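Local coordinates for hypothetical protein YfiH (Bacillus licheniformis, PDB 6DZD) that probably catalyses phosphorolysis of adenosine, inosine and S-methyl-5'-thioadenosine to free bases and ribose 1-phosphates, and probably also deaminates adenosine, at residues A[51-55]-A[103-107]; A[82-88]-A[109-114]; A[144-148]-A[272-276]; A[175-181]-A[238-244]. All blocks are in the same frame, centred on the assembly; numbering follows the deposited sequence.

Contact 1. Residues A[51-55]-A[103-107]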
# COMPACT_ATOMS: atom_id res chain seq x y z
N THR A 51 13.04 -2.71 -1.28
CA THR A 51 12.78 -2.57 0.14
C THR A 51 12.22 -3.83 0.79
O THR A 51 11.91 -3.80 1.99
CB THR A 51 11.80 -1.42 0.37
OG1 THR A 51 10.57 -1.74 -0.29
CG2 THR A 51 12.35 -0.11 -0.20
N GLY A 52 12.10 -4.93 0.06
CA GLY A 52 11.58 -6.16 0.61
C GLY A 52 12.71 -7.06 1.09
O GLY A 52 13.69 -7.28 0.38
N LEU A 53 12.56 -7.56 2.32
CA LEU A 53 13.46 -8.55 2.87
C LEU A 53 12.99 -9.96 2.57
O LEU A 53 13.66 -10.92 2.97
CB LEU A 53 13.61 -8.36 4.39
CG LEU A 53 14.43 -7.18 4.94
CD1 LEU A 53 14.28 -7.05 6.47
CD2 LEU A 53 15.90 -7.31 4.53
N HIS A 54 11.88 -10.12 1.87
CA HIS A 54 11.28 -11.42 1.65
C HIS A 54 11.34 -11.86 0.18
O HIS A 54 10.56 -12.72 -0.23
CB HIS A 54 9.84 -11.41 2.15
CG HIS A 54 8.98 -10.40 1.45
ND1 HIS A 54 9.22 -9.05 1.50
CD2 HIS A 54 7.90 -10.56 0.64
CE1 HIS A 54 8.32 -8.41 0.77
NE2 HIS A 54 7.50 -9.31 0.24
N VAL A 55 12.20 -11.25 -0.63
CA VAL A 55 12.26 -11.58 -2.04
C VAL A 55 13.65 -12.10 -2.44
O VAL A 55 14.03 -12.03 -3.61
CB VAL A 55 11.84 -10.38 -2.91
CG1 VAL A 55 10.41 -9.97 -2.59
CG2 VAL A 55 12.80 -9.22 -2.71
N ALA A 103 11.98 -4.08 10.97
CA ALA A 103 12.71 -3.01 10.29
C ALA A 103 14.09 -3.47 9.85
O ALA A 103 14.56 -3.08 8.78
CB ALA A 103 12.81 -1.78 11.21
N PHE A 104 14.76 -4.30 10.66
CA PHE A 104 16.07 -4.83 10.29
C PHE A 104 16.08 -6.32 9.99
O PHE A 104 17.02 -6.81 9.36
CB PHE A 104 17.09 -4.55 11.41
CG PHE A 104 17.28 -3.09 11.69
CD1 PHE A 104 16.45 -2.43 12.59
CD2 PHE A 104 18.24 -2.37 11.02
CE1 PHE A 104 16.62 -1.08 12.83
CE2 PHE A 104 18.42 -1.03 11.26
CZ PHE A 104 17.60 -0.38 12.17
N ARG A 105 15.04 -7.04 10.38
CA ARG A 105 14.97 -8.47 10.17
C ARG A 105 13.52 -8.79 9.90
O ARG A 105 12.64 -8.22 10.55
CB ARG A 105 15.43 -9.26 11.40
CG ARG A 105 16.85 -8.98 11.86
CD ARG A 105 17.22 -9.91 12.99
NE ARG A 105 18.58 -9.69 13.48
CZ ARG A 105 18.87 -8.95 14.55
NH1 ARG A 105 17.89 -8.35 15.21
NH2 ARG A 105 20.13 -8.81 14.94
N TYR A 106 13.26 -9.66 8.92
CA TYR A 106 11.90 -10.10 8.66
C TYR A 106 11.34 -10.95 9.80
O TYR A 106 10.11 -11.03 9.95
CB TYR A 106 11.86 -10.89 7.35
CG TYR A 106 10.49 -11.02 6.72
CD1 TYR A 106 9.96 -9.98 5.96
CD2 TYR A 106 9.73 -12.18 6.88
CE1 TYR A 106 8.72 -10.08 5.37
CE2 TYR A 106 8.48 -12.30 6.29
CZ TYR A 106 7.98 -11.24 5.54
OH TYR A 106 6.75 -11.31 4.93
N ASP A 107 12.21 -11.53 10.63
CA ASP A 107 11.78 -12.42 11.71
C ASP A 107 10.85 -11.72 12.69
O ASP A 107 10.01 -12.38 13.31
CB ASP A 107 12.98 -12.96 12.47
CG ASP A 107 13.85 -13.87 11.63
OD1 ASP A 107 13.48 -14.12 10.45
OD2 ASP A 107 14.90 -14.34 12.15

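Contact 2. Residues A[82-88]-A[109-114]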
# COMPACT_ATOMS: atom_id res chain seq x y z
N PHE A 82 7.20 -3.00 10.22
CA PHE A 82 6.97 -3.73 8.98
C PHE A 82 6.10 -4.95 9.24
O PHE A 82 5.95 -5.40 10.38
CB PHE A 82 8.32 -4.14 8.34
CG PHE A 82 9.05 -2.99 7.68
CD1 PHE A 82 9.57 -1.95 8.44
CD2 PHE A 82 9.23 -2.95 6.32
CE1 PHE A 82 10.23 -0.88 7.84
CE2 PHE A 82 9.89 -1.89 5.72
CZ PHE A 82 10.40 -0.86 6.48
N ALA A 83 5.52 -5.50 8.17
CA ALA A 83 4.58 -6.61 8.28
C ALA A 83 5.04 -7.80 7.45
O ALA A 83 5.64 -7.65 6.38
CB ALA A 83 3.18 -6.23 7.81
N ASP A 84 4.79 -8.99 8.00
CA ASP A 84 4.88 -10.24 7.27
C ASP A 84 3.59 -10.36 6.47
O ASP A 84 2.57 -10.80 6.99
CB ASP A 84 5.07 -11.40 8.25
CG ASP A 84 4.67 -12.73 7.67
OD1 ASP A 84 5.31 -13.17 6.69
OD2 ASP A 84 3.71 -13.33 8.20
N GLN A 85 3.62 -9.94 5.21
CA GLN A 85 2.39 -9.75 4.47
C GLN A 85 1.95 -11.06 3.82
O GLN A 85 2.66 -11.60 2.97
CB GLN A 85 2.57 -8.64 3.43
CG GLN A 85 2.73 -7.24 4.04
CD GLN A 85 3.31 -6.25 3.06
OE1 GLN A 85 4.27 -5.54 3.36
NE2 GLN A 85 2.74 -6.20 1.86
N THR A 86 0.77 -11.55 4.23
CA THR A 86 0.26 -12.84 3.77
C THR A 86 -0.97 -12.71 2.87
O THR A 86 -1.68 -13.69 2.67
CB THR A 86 -0.06 -13.76 4.96
OG1 THR A 86 -1.04 -13.14 5.79
CG2 THR A 86 1.19 -14.06 5.77
N HIS A 87 -1.24 -11.52 2.34
CA HIS A 87 -2.35 -11.33 1.40
C HIS A 87 -3.69 -11.79 1.97
O HIS A 87 -4.55 -12.29 1.24
CB HIS A 87 -2.05 -12.04 0.08
CG HIS A 87 -0.98 -11.37 -0.72
ND1 HIS A 87 -1.23 -10.68 -1.88
CD2 HIS A 87 0.35 -11.23 -0.47
CE1 HIS A 87 -0.10 -10.17 -2.34
NE2 HIS A 87 0.87 -10.48 -1.50
N GLU A 88 -3.88 -11.57 3.27
CA GLU A 88 -5.14 -11.70 3.97
C GLU A 88 -5.53 -10.31 4.48
O GLU A 88 -5.14 -9.29 3.89
CB GLU A 88 -4.99 -12.73 5.09
CG GLU A 88 -4.25 -13.98 4.67
CD GLU A 88 -3.84 -14.86 5.85
OE1 GLU A 88 -4.66 -15.72 6.24
OE2 GLU A 88 -2.69 -14.74 6.34
N ALA A 109 8.95 -8.89 11.78
CA ALA A 109 7.85 -8.23 11.09
C ALA A 109 6.53 -8.77 11.61
O ALA A 109 6.44 -9.93 12.03
CB ALA A 109 7.96 -8.44 9.58
N LEU A 110 5.50 -7.92 11.63
CA LEU A 110 4.21 -8.31 12.20
C LEU A 110 3.60 -9.50 11.44
O LEU A 110 3.31 -9.41 10.24
CB LEU A 110 3.27 -7.10 12.21
CG LEU A 110 3.70 -6.09 13.30
CD1 LEU A 110 2.92 -4.78 13.24
CD2 LEU A 110 3.57 -6.69 14.68
N LYS A 111 3.39 -10.62 12.15
CA LYS A 111 3.08 -11.89 11.50
C LYS A 111 1.72 -11.87 10.82
O LYS A 111 0.70 -11.54 11.45
CB LYS A 111 3.13 -13.03 12.52
CG LYS A 111 3.13 -14.42 11.90
CD LYS A 111 2.52 -15.51 12.79
CE LYS A 111 2.85 -16.89 12.18
NZ LYS A 111 2.14 -18.08 12.76
N ALA A 112 1.68 -12.31 9.56
CA ALA A 112 0.42 -12.46 8.81
C ALA A 112 -0.41 -11.18 8.83
O ALA A 112 -1.62 -11.20 9.07
CB ALA A 112 -0.39 -13.63 9.36
N THR A 113 0.24 -10.05 8.59
CA THR A 113 -0.42 -8.75 8.71
C THR A 113 -0.33 -7.97 7.41
O THR A 113 0.71 -7.98 6.74
CB THR A 113 0.17 -7.97 9.88
OG1 THR A 113 -0.15 -8.67 11.10
CG2 THR A 113 -0.40 -6.59 9.94
N ASP A 114 -1.45 -7.36 7.02
CA ASP A 114 -1.49 -6.58 5.80
C ASP A 114 -2.14 -5.21 6.00
O ASP A 114 -2.29 -4.46 5.03
CB ASP A 114 -2.22 -7.36 4.71
CG ASP A 114 -1.57 -8.71 4.43
OD1 ASP A 114 -1.85 -9.70 5.16
OD2 ASP A 114 -0.76 -8.79 3.49

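Contact 3. Residues A[144-148]-A[272-276]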
# COMPACT_ATOMS: atom_id res chain seq x y z
N LEU A 144 -5.31 9.85 13.27
CA LEU A 144 -5.00 8.48 12.94
C LEU A 144 -4.42 8.42 11.54
O LEU A 144 -4.91 9.07 10.62
CB LEU A 144 -6.24 7.59 13.00
CG LEU A 144 -6.83 7.27 14.37
CD1 LEU A 144 -8.22 6.63 14.19
CD2 LEU A 144 -5.91 6.35 15.17
N VAL A 145 -3.37 7.62 11.40
CA VAL A 145 -2.79 7.34 10.10
C VAL A 145 -2.80 5.82 9.94
O VAL A 145 -2.64 5.07 10.91
CB VAL A 145 -1.37 7.93 9.96
CG1 VAL A 145 -1.41 9.43 9.96
CG2 VAL A 145 -0.44 7.44 11.06
N GLY A 146 -3.03 5.37 8.71
CA GLY A 146 -3.06 3.94 8.46
C GLY A 146 -2.66 3.62 7.04
O GLY A 146 -2.72 4.47 6.14
N ILE A 147 -2.23 2.37 6.84
CA ILE A 147 -1.94 1.87 5.50
C ILE A 147 -2.37 0.41 5.41
O ILE A 147 -2.25 -0.35 6.38
CB ILE A 147 -0.44 2.00 5.10
CG1 ILE A 147 0.47 1.33 6.14
CG2 ILE A 147 -0.05 3.50 4.85
CD1 ILE A 147 1.93 1.34 5.74
N ALA A 148 -2.84 0.03 4.23
CA ALA A 148 -3.26 -1.33 3.97
C ALA A 148 -2.75 -1.80 2.60
O ALA A 148 -2.72 -1.04 1.62
CB ALA A 148 -4.77 -1.45 4.06
N SER A 272 5.10 1.64 0.78
CA SER A 272 4.35 2.78 1.27
C SER A 272 4.67 2.99 2.74
O SER A 272 4.98 2.04 3.47
CB SER A 272 2.84 2.58 1.05
OG SER A 272 2.28 1.63 1.92
N PHE A 273 4.61 4.25 3.18
CA PHE A 273 4.95 4.61 4.55
C PHE A 273 4.07 5.76 4.99
O PHE A 273 3.70 6.62 4.19
CB PHE A 273 6.43 5.00 4.67
CG PHE A 273 6.81 6.09 3.74
CD1 PHE A 273 6.64 7.41 4.10
CD2 PHE A 273 7.30 5.79 2.50
CE1 PHE A 273 6.96 8.41 3.23
CE2 PHE A 273 7.63 6.78 1.61
CZ PHE A 273 7.47 8.09 1.98
N ILE A 274 3.74 5.78 6.27
CA ILE A 274 2.98 6.88 6.85
C ILE A 274 3.31 6.96 8.33
O ILE A 274 3.65 5.96 8.97
CB ILE A 274 1.46 6.72 6.60
CG1 ILE A 274 0.74 8.06 6.80
CG2 ILE A 274 0.86 5.63 7.50
CD1 ILE A 274 -0.73 8.03 6.48
N GLY A 275 3.27 8.18 8.87
CA GLY A 275 3.54 8.39 10.28
C GLY A 275 3.27 9.82 10.67
O GLY A 275 3.23 10.72 9.82
N LEU A 276 3.08 10.02 11.97
CA LEU A 276 2.87 11.33 12.57
C LEU A 276 4.14 11.73 13.31
O LEU A 276 4.80 10.87 13.91
CB LEU A 276 1.69 11.31 13.53
CG LEU A 276 0.33 10.92 12.93
CD1 LEU A 276 -0.40 9.91 13.82
CD2 LEU A 276 -0.53 12.15 12.71
O HOH W 1 -0.80 0.69 1.49

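Contact 4. Residues A[175-181]-A[238-244]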
# COMPACT_ATOMS: atom_id res chain seq x y z
N PRO A 175 -16.77 8.61 9.90
CA PRO A 175 -16.27 8.29 8.55
C PRO A 175 -16.20 9.48 7.62
O PRO A 175 -15.41 9.45 6.67
CB PRO A 175 -17.28 7.25 8.05
CG PRO A 175 -18.45 7.42 8.92
CD PRO A 175 -17.94 7.80 10.25
N ALA A 176 -17.00 10.53 7.84
CA ALA A 176 -16.89 11.74 7.04
C ALA A 176 -15.55 12.45 7.22
O ALA A 176 -15.12 13.19 6.34
CB ALA A 176 -18.04 12.70 7.38
N ASP A 177 -14.87 12.24 8.35
CA ASP A 177 -13.59 12.86 8.62
C ASP A 177 -12.42 12.13 7.98
O ASP A 177 -11.31 12.67 7.96
CB ASP A 177 -13.32 12.94 10.13
CG ASP A 177 -14.23 13.93 10.83
OD1 ASP A 177 -14.43 15.03 10.29
OD2 ASP A 177 -14.72 13.62 11.93
N ILE A 178 -12.62 10.91 7.49
CA ILE A 178 -11.50 10.08 7.05
C ILE A 178 -11.11 10.47 5.63
O ILE A 178 -11.97 10.64 4.75
CB ILE A 178 -11.84 8.59 7.15
CG1 ILE A 178 -12.12 8.19 8.60
CG2 ILE A 178 -10.72 7.74 6.58
CD1 ILE A 178 -12.78 6.83 8.73
N ARG A 179 -9.81 10.63 5.40
CA ARG A 179 -9.24 10.81 4.09
C ARG A 179 -8.52 9.54 3.68
O ARG A 179 -8.02 8.80 4.54
CB ARG A 179 -8.29 12.01 4.06
CG ARG A 179 -8.98 13.33 3.82
CD ARG A 179 -9.43 14.02 5.12
NE ARG A 179 -10.02 15.33 4.85
CZ ARG A 179 -11.07 15.84 5.49
NH1 ARG A 179 -11.52 17.05 5.16
NH2 ARG A 179 -11.68 15.14 6.45
N ALA A 180 -8.48 9.28 2.38
CA ALA A 180 -7.86 8.08 1.84
C ALA A 180 -7.14 8.38 0.54
O ALA A 180 -7.59 9.22 -0.25
CB ALA A 180 -8.91 6.99 1.61
N VAL A 181 -6.02 7.71 0.32
CA VAL A 181 -5.29 7.78 -0.93
C VAL A 181 -5.01 6.37 -1.41
O VAL A 181 -4.65 5.49 -0.61
CB VAL A 181 -3.99 8.60 -0.78
CG1 VAL A 181 -3.00 8.29 -1.94
CG2 VAL A 181 -4.30 10.11 -0.70
N ILE A 238 -16.56 6.54 3.59
CA ILE A 238 -15.70 7.67 3.24
C ILE A 238 -16.34 8.41 2.08
O ILE A 238 -16.71 7.77 1.07
CB ILE A 238 -14.30 7.19 2.89
CG1 ILE A 238 -13.63 6.57 4.11
CG2 ILE A 238 -13.48 8.33 2.39
CD1 ILE A 238 -12.19 6.21 3.86
N PRO A 239 -16.49 9.73 2.15
CA PRO A 239 -17.05 10.47 1.01
C PRO A 239 -16.11 10.40 -0.18
O PRO A 239 -14.89 10.49 -0.03
CB PRO A 239 -17.21 11.90 1.53
CG PRO A 239 -16.69 11.93 2.90
CD PRO A 239 -16.08 10.61 3.26
N ASN A 240 -16.68 10.20 -1.37
CA ASN A 240 -15.86 10.01 -2.56
C ASN A 240 -14.94 11.21 -2.81
O ASN A 240 -13.83 11.04 -3.33
CB ASN A 240 -16.75 9.75 -3.77
CG ASN A 240 -15.94 9.28 -4.99
OD1 ASN A 240 -14.92 8.60 -4.84
ND2 ASN A 240 -16.40 9.65 -6.19
N GLY A 241 -15.38 12.41 -2.43
CA GLY A 241 -14.56 13.59 -2.60
C GLY A 241 -13.27 13.54 -1.81
O GLY A 241 -12.28 14.19 -2.19
N GLN A 242 -13.24 12.77 -0.72
CA GLN A 242 -12.06 12.66 0.13
C GLN A 242 -11.20 11.44 -0.22
O GLN A 242 -10.42 10.99 0.62
CB GLN A 242 -12.48 12.60 1.59
CG GLN A 242 -12.52 13.95 2.27
CD GLN A 242 -13.55 14.01 3.38
OE1 GLN A 242 -14.34 14.95 3.45
NE2 GLN A 242 -13.54 13.01 4.26
N ILE A 243 -11.37 10.88 -1.42
CA ILE A 243 -10.54 9.78 -1.90
C ILE A 243 -9.83 10.22 -3.18
O ILE A 243 -10.46 10.72 -4.12
CB ILE A 243 -11.36 8.50 -2.13
CG1 ILE A 243 -12.12 8.13 -0.87
CG2 ILE A 243 -10.47 7.34 -2.56
CD1 ILE A 243 -13.12 7.04 -1.09
N GLU A 244 -8.51 10.05 -3.22
CA GLU A 244 -7.72 10.37 -4.40
C GLU A 244 -7.00 9.11 -4.87
O GLU A 244 -6.27 8.48 -4.10
CB GLU A 244 -6.74 11.51 -4.13
CG GLU A 244 -7.37 12.81 -3.58
CD GLU A 244 -7.95 13.69 -4.66
OE1 GLU A 244 -8.28 13.15 -5.76
OE2 GLU A 244 -8.06 14.92 -4.43

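Contact 1. Residues A[51-55]-A[103-107]
F104 meets L53 through its backbone alone: F104 O lies 4.0 Å from L53 CD1, while the side chain leaves the backbone away from the 51-55 loop and its ring meets H78 instead. R105 repeats the pattern. Its aliphatic stem and guanidinium leave the contact, as suits a long charged chain at the surface, and the same leucine methyl touches its carbonyl carbon, with L53 CD1 to R105 C at 3.9 Å. This is a surface junction of two irregular loops, one leading into helix 59-72 and the other into strand 115-118. L53, branched and apolar, packs between the two loops, resting also on E59, V62 and R66 of that helix. At Y106 the side chain turns inward, its CG opposite the backbone N (chi1 -161°), and the ring lies beside H54. H54 CB sits over one face in a CH-pi contact, 3.7 Å from Y106 CE1. The two rings are nearly parallel, with planes 21° apart, yet slid so far that they barely overlap, their centroids 5.5 Å apart. With an alanine here in place of Y106, H54 CB would probably lose the ring face it rests on and D84 OD1 the hydroxyl that hydrogen-bonds to it.

Contact 2. Residues A[82-88]-A[109-114]
D84 and D114 each turn a carboxylate on the backbone of the opposite segment. With its CG swung to the far side from the backbone N (chi1 159°), D84 brings OD2 within 2.6 Å of A112 N, which meets it on the anti side. The short aspartate side chain keeps its carboxylate close to the neighbouring backbone, with one oxygen for each partner, OD1 being already engaged by Y106. D114 reaches back to the loop residues 86-88. H87 N binds D114 OD2 at 3.0 Å, coming from above the carboxylate plane, and T86 N and E88 N add weak bonds to D114 OD1. D114 OD2 also bonds H149 ND1, consistent with a Cys-His-Asp triad of C132, H149 and D114. A lysine in its place would probably leave the H87 amide and H149 ND1 without their acceptor. The Q85 stem crosses D114 obliquely, its amide plane turned 84° from the carboxylate, and its OE1 goes on to C128 N. T86 lies across D114 at about a right angle and packs its methyl on the other segment, CG2 to A112 CA being 3.5 Å. The backbones also bond, with a single bridge at A83 and L110. L110 N donates to F82 O at 2.8 Å, and D84 N to L110 O at 2.7 Å. Farther on, T113 N donates to D84 O. A109 is small enough for its CB to lie 3.6 Å from D84 N. F82, A83 and Q85 rest on strand 124-129, while L110 and T113 lean on H92 of strand 91-93.

Contact 3. Residues A[144-148]-A[272-276]
I274 pushes into the hollow between V145 and I147, one branch toward each. Its CD1 meets V145 CB at 3.5 Å, and its CG2 meets I147 CG2, also at 3.5 Å. The branching at CB makes this possible: CG1 stands opposite the backbone N (chi1 -162°) and carries CD1 over the valine, while CG2 is left to slide past the I147 methyl. The next bump belongs to V145, whose two methyls lie against the end of L276, with CG2 3.7 Å from L276 CD1 and CG1 3.8 Å from L276 CG. At the other end I147 CD1 covers the small S272, 3.8 Å from its OG. A water joins the strands there, donating to A148 O at 2.6 Å and accepting from S272 OG at 3.2 Å, and so gives the buried hydroxyl a polar partner. The strand axes approach to 6.5 Å and run nearly antiparallel at 167°. No direct hydrogen bond joins them; they belong to different sheets, and each pairs with neighbours in its own: V145 and I147 with strand 115-118, S272 with L127. Beta-branched and leucine side chains mesh here in the hydrophobic core between two mixed sheets packed face to face, a beta-sandwich-like centre in an alpha/beta protein.

Contact 4. Residues A[175-181]-A[238-244]
Q242 and A180 carry the polar part of this contact. In the backbone, A180 N donates to Q242 O at 3.1 Å and A180 O accepts from E244 N at 3.2 Å, so A180 bonds through both its N and its O to the residues flanking I243, the parallel pattern, and V181 sits beside E244. Before the strands begin, Q242 NE2 gives a nearly straight bond (171°) to A176 O at 2.6 Å and another to I178 O at 2.9 Å. Both acceptor oxygens lie close to the plane of the Q242 amide, though NE2 stands above the plane of each carbonyl; the amide's rotation is thereby fixed, and glutamine suits the place because one amide nitrogen can serve two acceptors. A stack covers it: the R179 guanidinium lies almost parallel, planes 9° apart, with Q242 CD over its centre. The arginine chain bends at chi2 (90°) to lie there, and its NH2 is tied to D177 O at 2.9 Å. The apolar contacts face the helices. I238 CD1 reaches I178 CG2 at 3.4 Å, the two isoleucines crossing at about a right angle, and touches A180 CB at 4.1 Å. Both isoleucines rest on V164 of helix 159-169, while the small A180 and the larger I243 lie on L233 of helix 225-236. P239, rigid and apolar, sets its ring against the carbonyls of P175 and A176. Neighbouring parallel strands, with helix 225-236 packed on them and leading into the second, match an elaborated beta-alpha-beta crossover, here at the edge of a mixed sheet.

Overall arrangement
From the N terminus, 51-55 opens contact 1, and 82-88 opens contact 2 before 103-107 closes the first loop and 109-114 the second. The two therefore cross, and they touch where Y106 meets D84, joining the loops around helix 59-72 and strands 80-82, 91-93 and 115-118. Strand 144-148 then opens contact 3, which closes only at 272-276 near the C terminus and presses one six-stranded sheet on the other. Contact 4 is nested inside that long loop, pairing 175-181 with 238-244 at the sheet edge. It lies opposite contact 1 across the chain centre, their centres about 31 Å apart. D114 packs on A148, linking contacts 2 and 3.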